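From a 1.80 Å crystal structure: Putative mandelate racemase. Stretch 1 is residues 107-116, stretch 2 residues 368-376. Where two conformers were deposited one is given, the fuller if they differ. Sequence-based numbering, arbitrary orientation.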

ATOM      1  N   GLY C 107      12.165  27.734  35.442  1.00 11.74           N
ATOM      2  CA  GLY C 107      11.506  27.441  36.704  1.00 11.38           C
ATOM      3  C   GLY C 107      12.058  28.266  37.851  1.00 12.01           C
ATOM      4  O   GLY C 107      11.305  28.837  38.640  1.00 12.90           O
ATOM      5  N   LYS C 108      13.382  28.352  37.923  1.00 12.14           N
ATOM      6  CA  LYS C 108      14.031  29.154  38.951  1.00 13.28           C
ATOM      7  C   LYS C 108      13.709  30.640  38.812  1.00 12.65           C
ATOM      8  O   LYS C 108      13.426  31.318  39.811  1.00 15.79           O
ATOM      9  CB  LYS C 108      15.527  28.917  38.931  1.00 12.20           C
ATOM     10  CG  LYS C 108      15.935  27.571  39.472  1.00 10.49           C
ATOM     11  CD  LYS C 108      17.438  27.528  39.570  1.00  9.76           C
ATOM     12  CE  LYS C 108      17.922  26.131  39.874  1.00 14.85           C
ATOM     13  NZ  LYS C 108      19.408  26.162  39.974  1.00 11.59           N
ATOM     14  N   ALA C 109      13.714  31.139  37.574  1.00 12.06           N
ATOM     15  CA  ALA C 109      13.350  32.535  37.289  1.00 12.90           C
ATOM     16  C   ALA C 109      11.928  32.875  37.721  1.00 17.77           C
ATOM     17  O   ALA C 109      11.668  33.980  38.194  1.00 17.02           O
ATOM     18  CB  ALA C 109      13.554  32.867  35.800  1.00 11.83           C
ATOM     19  N   LEU C 110      11.019  31.920  37.574  1.00 14.03           N
ATOM     20  CA  LEU C 110       9.598  32.152  37.826  1.00 17.06           C
ATOM     21  C   LEU C 110       9.143  31.637  39.200  1.00 14.95           C
ATOM     22  O   LEU C 110       7.955  31.747  39.547  1.00 15.33           O
ATOM     23  CB  LEU C 110       8.750  31.526  36.707  1.00 12.20           C
ATOM     24  CG  LEU C 110       9.046  32.061  35.308  1.00 19.08           C
ATOM     25  CD1 LEU C 110       8.308  31.254  34.261  1.00 17.00           C
ATOM     26  CD2 LEU C 110       8.722  33.561  35.202  1.00 20.73           C
ATOM     27  N   ASN C 111      10.091  31.083  39.959  1.00 13.11           N
ATOM     28  CA  ASN C 111       9.834  30.460  41.258  1.00 14.57           C
ATOM     29  C   ASN C 111       8.758  29.369  41.155  1.00 19.16           C
ATOM     30  O   ASN C 111       7.772  29.346  41.913  1.00 15.69           O
ATOM     31  CB  ASN C 111       9.449  31.529  42.299  1.00 15.69           C
ATOM     32  CG  ASN C 111       9.612  31.043  43.716  1.00 25.05           C
ATOM     33  OD1 ASN C 111      10.559  30.327  44.031  1.00 26.05           O
ATOM     34  ND2 ASN C 111       8.680  31.418  44.578  1.00 28.70           N
ATOM     35  N   LEU C 112       8.931  28.487  40.174  1.00 13.16           N
ATOM     36  CA  LEU C 112       7.952  27.441  39.896  1.00 14.52           C
ATOM     37  C   LEU C 112       8.681  26.153  39.568  1.00 11.64           C
ATOM     38  O   LEU C 112       9.723  26.191  38.909  1.00 12.15           O
ATOM     39  CB  LEU C 112       7.077  27.811  38.692  1.00 18.25           C
ATOM     40  CG  LEU C 112       5.875  28.741  38.876  1.00 24.54           C
ATOM     41  CD1 LEU C 112       5.169  28.924  37.534  1.00 25.38           C
ATOM     42  CD2 LEU C 112       4.926  28.206  39.936  1.00 26.82           C
ATOM     43  N   PRO C 113       8.124  25.009  39.990  1.00 11.72           N
ATOM     44  CA  PRO C 113       8.638  23.718  39.518  1.00  9.44           C
ATOM     45  C   PRO C 113       8.352  23.570  38.027  1.00 14.21           C
ATOM     46  O   PRO C 113       7.347  24.087  37.540  1.00 12.42           O
ATOM     47  CB  PRO C 113       7.821  22.687  40.324  1.00 12.39           C
ATOM     48  CG  PRO C 113       6.587  23.409  40.776  1.00 18.77           C
ATOM     49  CD  PRO C 113       6.970  24.871  40.900  1.00 12.73           C
ATOM     50  N   VAL C 114       9.241  22.886  37.312  1.00 10.98           N
ATOM     51  CA  VAL C 114       9.160  22.800  35.852  1.00 11.65           C
ATOM     52  C   VAL C 114       7.817  22.266  35.341  1.00 10.86           C
ATOM     53  O   VAL C 114       7.310  22.750  34.322  1.00 11.50           O
ATOM     54  CB  VAL C 114      10.374  22.026  35.257  1.00 10.32           C
ATOM     55  CG1 VAL C 114      10.111  21.559  33.819  1.00 14.43           C
ATOM     56  CG2 VAL C 114      11.602  22.910  35.286  1.00 12.67           C
ATOM     57  N   TYR C 115       7.222  21.298  36.042  1.00 12.18           N
ATOM     58  CA  TYR C 115       5.953  20.714  35.566  1.00 12.48           C
ATOM     59  C   TYR C 115       4.849  21.778  35.401  1.00 13.67           C
ATOM     60  O   TYR C 115       3.972  21.626  34.548  1.00 15.98           O
ATOM     61  CB  TYR C 115       5.479  19.541  36.441  1.00 11.99           C
ATOM     62  CG  TYR C 115       4.882  19.980  37.767  1.00 13.44           C
ATOM     63  CD1 TYR C 115       3.543  20.368  37.860  1.00 15.63           C
ATOM     64  CD2 TYR C 115       5.659  20.011  38.919  1.00 13.53           C
ATOM     65  CE1 TYR C 115       2.999  20.788  39.065  1.00 13.49           C
ATOM     66  CE2 TYR C 115       5.123  20.416  40.131  1.00 12.98           C
ATOM     67  CZ  TYR C 115       3.798  20.804  40.196  1.00 17.04           C
ATOM     68  OH  TYR C 115       3.282  21.210  41.401  1.00 14.55           O
ATOM     69  N   LYS C 116       4.908  22.848  36.200  1.00 10.32           N
ATOM     70  CA  LYS C 116       3.939  23.942  36.083  0.50 11.20           C
ATOM     71  C   LYS C 116       4.134  24.713  34.772  1.00 13.60           C
ATOM     72  O   LYS C 116       3.223  25.352  34.302  1.00 15.74           O
ATOM     73  CB  LYS C 116       4.021  24.903  37.276  0.50 11.78           C
ATOM     74  CG  LYS C 116       3.635  24.300  38.632  0.50 15.92           C
ATOM     75  CD  LYS C 116       2.174  24.552  38.992  0.50 26.31           C
ATOM     76  CE  LYS C 116       1.851  24.088  40.423  0.50 11.22           C
ATOM     77  NZ  LYS C 116       2.008  25.181  41.433  0.50 14.92           N
ATOM     78  N   LYS C 368       6.493  11.118  43.886  1.00 13.30           N
ATOM     79  CA  LYS C 368       5.934  12.463  43.736  1.00 13.26           C
ATOM     80  C   LYS C 368       6.919  13.364  42.994  1.00  9.12           C
ATOM     81  O   LYS C 368       8.131  13.228  43.150  1.00 12.84           O
ATOM     82  CB  LYS C 368       5.597  13.057  45.108  1.00 18.80           C
ATOM     83  CG  LYS C 368       4.268  12.566  45.675  1.00 23.43           C
ATOM     84  CD  LYS C 368       4.075  13.031  47.108  1.00 38.86           C
ATOM     85  CE  LYS C 368       2.884  12.338  47.756  1.00 44.13           C
ATOM     86  NZ  LYS C 368       1.593  12.753  47.142  1.00 59.41           N
ATOM     87  N   VAL C 369       6.400  14.286  42.189  1.00 12.59           N
ATOM     88  CA  VAL C 369       7.267  15.246  41.492  1.00 12.55           C
ATOM     89  C   VAL C 369       7.875  16.226  42.508  1.00 13.21           C
ATOM     90  O   VAL C 369       7.197  16.607  43.474  1.00 14.02           O
ATOM     91  CB  VAL C 369       6.490  15.998  40.378  1.00 15.02           C
ATOM     92  CG1 VAL C 369       5.464  16.975  40.969  1.00 11.59           C
ATOM     93  CG2 VAL C 369       7.447  16.699  39.411  1.00 12.71           C
ATOM     94  N   PRO C 370       9.160  16.612  42.326  1.00 13.58           N
ATOM     95  CA  PRO C 370       9.672  17.712  43.162  1.00 14.07           C
ATOM     96  C   PRO C 370       8.831  18.989  43.038  1.00 16.62           C
ATOM     97  O   PRO C 370       8.247  19.267  41.983  1.00 15.94           O
ATOM     98  CB  PRO C 370      11.089  17.946  42.615  1.00 11.35           C
ATOM     99  CG  PRO C 370      11.477  16.617  42.009  1.00 18.95           C
ATOM    100  CD  PRO C 370      10.196  16.080  41.419  1.00 15.84           C
ATOM    101  N   GLU C 371       8.756  19.748  44.128  1.00 14.51           N
ATOM    102  CA  GLU C 371       7.952  20.965  44.158  1.00 11.10           C
ATOM    103  C   GLU C 371       8.808  22.229  44.327  1.00 13.94           C
ATOM    104  O   GLU C 371       8.274  23.331  44.470  1.00 13.95           O
ATOM    105  CB  GLU C 371       6.898  20.882  45.271  1.00 13.64           C
ATOM    106  CG  GLU C 371       5.888  19.753  45.125  1.00 15.17           C
ATOM    107  CD  GLU C 371       4.846  19.997  44.033  1.00 20.38           C
ATOM    108  OE1 GLU C 371       4.771  21.115  43.484  1.00 19.81           O
ATOM    109  OE2 GLU C 371       4.085  19.056  43.729  1.00 18.96           O
ATOM    110  N   LEU C 372      10.130  22.063  44.294  1.00 12.62           N
ATOM    111  CA  LEU C 372      11.080  23.174  44.384  1.00 12.80           C
ATOM    112  C   LEU C 372      11.074  23.935  43.052  1.00 14.74           C
ATOM    113  O   LEU C 372      10.571  23.411  42.052  1.00 12.85           O
ATOM    114  CB  LEU C 372      12.486  22.630  44.675  1.00 12.21           C
ATOM    115  CG  LEU C 372      12.712  21.925  46.016  1.00 18.05           C
ATOM    116  CD1 LEU C 372      14.117  21.317  46.077  1.00 18.52           C
ATOM    117  CD2 LEU C 372      12.500  22.902  47.165  1.00 24.50           C
ATOM    118  N   PRO C 373      11.597  25.179  43.029  1.00 13.42           N
ATOM    119  CA  PRO C 373      11.758  25.845  41.719  1.00 13.25           C
ATOM    120  C   PRO C 373      12.665  25.064  40.758  1.00 13.62           C
ATOM    121  O   PRO C 373      13.610  24.418  41.200  1.00 14.38           O
ATOM    122  CB  PRO C 373      12.394  27.190  42.079  1.00 16.03           C
ATOM    123  CG  PRO C 373      11.995  27.428  43.522  1.00 15.09           C
ATOM    124  CD  PRO C 373      12.009  26.058  44.150  1.00 14.43           C
ATOM    125  N   GLY C 374      12.367  25.120  39.459  1.00 13.19           N
ATOM    126  CA  GLY C 374      13.198  24.438  38.454  1.00 10.76           C
ATOM    127  C   GLY C 374      12.933  22.938  38.458  1.00  8.21           C
ATOM    128  O   GLY C 374      11.820  22.495  38.779  1.00 10.79           O
ATOM    129  N   ILE C 375      13.947  22.134  38.127  1.00  8.89           N
ATOM    130  CA  ILE C 375      13.762  20.671  38.157  1.00  8.64           C
ATOM    131  C   ILE C 375      13.834  20.129  39.591  1.00 11.61           C
ATOM    132  O   ILE C 375      13.434  18.998  39.850  1.00 13.53           O
ATOM    133  CB  ILE C 375      14.766  19.907  37.231  1.00 13.14           C
ATOM    134  CG1 ILE C 375      16.205  20.071  37.739  1.00  9.86           C
ATOM    135  CG2 ILE C 375      14.606  20.347  35.755  1.00  9.99           C
ATOM    136  CD1 ILE C 375      17.243  19.240  36.955  1.00 10.85           C
ATOM    137  N   GLY C 376      14.329  20.953  40.520  1.00 11.43           N
ATOM    138  CA  GLY C 376      14.404  20.559  41.932  1.00 11.72           C
ATOM    139  C   GLY C 376      15.625  19.725  42.271  1.00 12.86           C
ATOM    140  O   GLY C 376      15.589  18.892  43.173  1.00 15.65           O
TER

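What joins the two backbones? A single beta bridge pairs Pro113 with Gly374, and both of its hydrogen bonds run through the glycine. Gly374 N donates to Leu112 O at 2.9 Å, nearly straight at 162°, and Gly374 O accepts from Val114 N at 3.0 Å. Proline, with no N-H to offer, sits between the two bonded residues, where none is asked of it. Each acceptor also receives a CA-H contact: Pro373 CA lies 3.5 Å from Leu112 O, and Pro113 CA lies 3.5 Å from Gly374 O.

How does the first stretch prepare its groups for this bridge? Its helix closes in a Schellman motif, with Asn111 at positive phi. Leu112 N reaches back to Gly107 O at 2.8 Å, and Asn111 N bonds weakly to Lys108 O at 3.3 Å. Leu112 therefore spends its N-H on the helix and its carbonyl on Gly374. Beyond the bridge, Lys116 N finds Pro113 O at 3.0 Å.

Why are there glycines where the backbones meet? The CA atoms of Gly107 and Gly374 are 3.9 Å apart, and a CB on Gly107 would fall 2.6 Å from Gly374 CA, a clash. Gly374 also has a positive phi, which favours glycine, within the type II' turn from Pro373 to Gly376.

What do the side chains add? Tyr115 points toward the second stretch and its OH donates to Glu371 OE1 at 2.6 Å, the carboxylate lying at the ring edge. Although Glu371 starts away, its chain folds back through two m rotamers to accept this proton; its OE2 is satisfied elsewhere in the structure. Buried apolar contacts accompany this polar one: Tyr115 CE2 meets Val369 CG1 at 3.6 Å, and Val114 CG2 meets Ile375 CG2 at 4.0 Å.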